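Local coordinates for protein ochratoxinase (Aspergillus niger, PDB 4C65) that uses zinc to hydrolyse the amide bond of ochratoxin A and, as a carboxypeptidase, releases C-terminal aromatic amino acids such as phenylalanine, at residues I241-V246 / C260-H265. Numbering follows the deposited sequence.
Sequences IVSAHV and CKSLEH
Ser243 and Ser262 lie side by side on neighbouring parallel strands, and both turn their hydroxyls to one carboxylate oxygen of Glu264 in the conformer described. Each OG stands anti to its backbone N (chi1 173° and 175°), which carries it along the face of the sheet toward OE2. The two approaches differ. Ser243 OG donates from above the carboxylate plane, 2.6 Å from Glu264 OE2. Ser262 OG lies 2.8 Å from Glu264 OE2 and meets it nearly in line with the bond from carbon to oxygen. Arg113 adds a salt bridge to OE2, while OE1 accepts from the zinc ligand His69.

Beyond Glu264 come the imidazoles of His245 and His265, both ligands of the second zinc site. Their planes stand 76° apart, and His265 presents its NE2 and CD2 to the ND1 side of His245, with His245 ND1 3.1 Å from His265 NE2. The other nitrogen of each ring has a partner outside the pair: His245 NE2 bonds to Gly209 O and His265 ND1 to Thr287 OG1.

On the reverse face Ala244 CB touches both Cys260 SG and Leu263 CD2, the latter 3.8 Å away. Cys260 SG also reaches Val242 CG1 at 3.6 Å, and Val246 CG2 packs on Leu263 CB. Ala244, Val246 and Leu263 lie against helix 249-258, and Val242 and Cys260 against helix 225-237. Backbone bonds hold the register, among them Glu264 N to Ala244 O at 2.9 Å.

The pairing closes a right-handed beta-alpha-beta unit of the TIM barrel, with metal ligands at the strands' C-terminal ends, as in other amidohydrolases. With three donors on OE2, Glu264 is probably ionised and would then polarise His69 from the second shell; the serines and Arg113 would hold the carboxylate in this conformer, although a second is also modelled.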
loop_
_atom_site.group_PDB
_atom_site.type_symbol
_atom_site.label_atom_id
_atom_site.label_comp_id
_atom_site.label_asym_id
_atom_site.label_seq_id
_atom_site.Cartn_x
_atom_site.Cartn_y
_atom_site.Cartn_z
ATOM N N ILE A 241 -24.728 11.460 22.951
ATOM C CA ILE A 241 -23.870 11.833 24.039
ATOM C C ILE A 241 -22.674 10.861 24.123
ATOM O O ILE A 241 -22.640 9.836 23.430
ATOM C CB ILE A 241 -24.620 11.839 25.356
ATOM C CG1 ILE A 241 -25.171 10.448 25.665
ATOM C CG2 ILE A 241 -25.714 12.902 25.319
ATOM C CD1 ILE A 241 -25.443 10.226 27.131
ATOM N N VAL A 242 -21.666 11.251 24.903
ATOM C CA VAL A 242 -20.462 10.474 25.013
ATOM C C VAL A 242 -20.423 9.885 26.393
ATOM O O VAL A 242 -20.696 10.557 27.388
ATOM C CB VAL A 242 -19.211 11.333 24.788
ATOM C CG1 VAL A 242 -17.959 10.544 25.105
ATOM C CG2 VAL A 242 -19.176 11.867 23.375
ATOM N N SER A 243 -20.087 8.611 26.441
ATOM C CA SER A 243 -19.835 7.925 27.672
ATOM C C SER A 243 -18.342 7.755 27.781
ATOM O O SER A 243 -17.684 7.324 26.828
ATOM C CB SER A 243 -20.509 6.545 27.651
ATOM O OG SER A 243 -20.148 5.784 28.795
ATOM N N ALA A 244 -17.814 8.040 28.965
ATOM C CA ALA A 244 -16.391 8.001 29.213
ATOM C C ALA A 244 -16.021 6.975 30.282
ATOM O O ALA A 244 -16.507 7.050 31.407
ATOM C CB ALA A 244 -15.935 9.370 29.662
ATOM N N HIS A 245 -15.155 6.029 29.904
ATOM C CA HIS A 245 -14.444 5.168 30.830
ATOM C C HIS A 245 -13.483 6.022 31.642
ATOM O O HIS A 245 -12.521 6.561 31.102
ATOM C CB HIS A 245 -13.716 4.088 30.037
ATOM C CG HIS A 245 -12.692 3.326 30.808
ATOM N ND1 HIS A 245 -12.888 2.018 31.183
ATOM C CD2 HIS A 245 -11.429 3.640 31.192
ATOM C CE1 HIS A 245 -11.815 1.573 31.813
ATOM N NE2 HIS A 245 -10.908 2.535 31.822
ATOM N N VAL A 246 -13.750 6.160 32.940
ATOM C CA VAL A 246 -12.880 6.931 33.858
ATOM C C VAL A 246 -12.670 6.260 35.215
ATOM O O VAL A 246 -13.615 5.772 35.845
ATOM C CB VAL A 246 -13.423 8.359 34.102
ATOM C CG1 VAL A 246 -13.228 9.224 32.872
ATOM C CG2 VAL A 246 -14.891 8.338 34.492
ATOM N N CYS A 260 -18.791 15.193 28.356
ATOM C CA CYS A 260 -19.323 13.835 28.443
ATOM C C CYS A 260 -20.508 13.815 29.410
ATOM O O CYS A 260 -20.503 14.540 30.382
ATOM C CB CYS A 260 -18.248 12.858 28.911
ATOM S SG CYS A 260 -16.848 12.717 27.796
ATOM N N LYS A 261 -21.516 13.007 29.098
ATOM C CA LYS A 261 -22.760 13.007 29.837
ATOM C C LYS A 261 -23.001 11.717 30.564
ATOM O O LYS A 261 -23.964 11.581 31.276
ATOM C CB LYS A 261 -23.924 13.344 28.921
ATOM C CG LYS A 261 -23.892 14.778 28.427
ATOM C CD LYS A 261 -24.036 15.796 29.557
ATOM C CE LYS A 261 -25.282 16.636 29.391
ATOM N NZ LYS A 261 -26.283 16.433 30.488
ATOM N N SER A 262 -22.097 10.765 30.409
ATOM C CA SER A 262 -22.183 9.509 31.129
ATOM C C SER A 262 -20.775 9.073 31.494
ATOM O O SER A 262 -19.866 9.161 30.683
ATOM C CB SER A 262 -22.890 8.474 30.242
ATOM O OG SER A 262 -22.911 7.184 30.837
ATOM N N LEU A 263 -20.570 8.646 32.725
ATOM C CA LEU A 263 -19.255 8.201 33.146
ATOM C C LEU A 263 -19.354 6.798 33.658
ATOM O O LEU A 263 -20.296 6.468 34.407
ATOM C CB LEU A 263 -18.699 9.102 34.246
ATOM C CG LEU A 263 -18.579 10.564 33.877
ATOM C CD1 LEU A 263 -18.129 11.352 35.100
ATOM C CD2 LEU A 263 -17.631 10.778 32.715
ATOM N N GLU A 264 -18.360 5.987 33.310
ATOM C CA GLU A 264 -18.330 4.606 33.746
ATOM C C GLU A 264 -17.240 4.358 34.792
ATOM O O GLU A 264 -16.164 4.945 34.702
ATOM C CB GLU A 264 -18.149 3.694 32.544
ATOM C CG GLU A 264 -18.746 4.235 31.272
ATOM C CD GLU A 264 -20.264 4.173 31.417
ATOM O OE1 GLU A 264 -20.765 3.064 31.746
ATOM O OE2 GLU A 264 -20.956 5.202 31.208
ATOM N N HIS A 265 -17.541 3.475 35.737
ATOM C CA HIS A 265 -16.655 3.115 36.828
ATOM C C HIS A 265 -16.536 4.240 37.841
ATOM O O HIS A 265 -16.930 4.084 39.004
ATOM C CB HIS A 265 -15.267 2.675 36.323
ATOM C CG HIS A 265 -15.318 1.848 35.079
ATOM N ND1 HIS A 265 -15.979 0.644 35.019
ATOM C CD2 HIS A 265 -14.831 2.071 33.840
ATOM C CE1 HIS A 265 -15.897 0.158 33.797
ATOM N NE2 HIS A 265 -15.193 1.001 33.063
#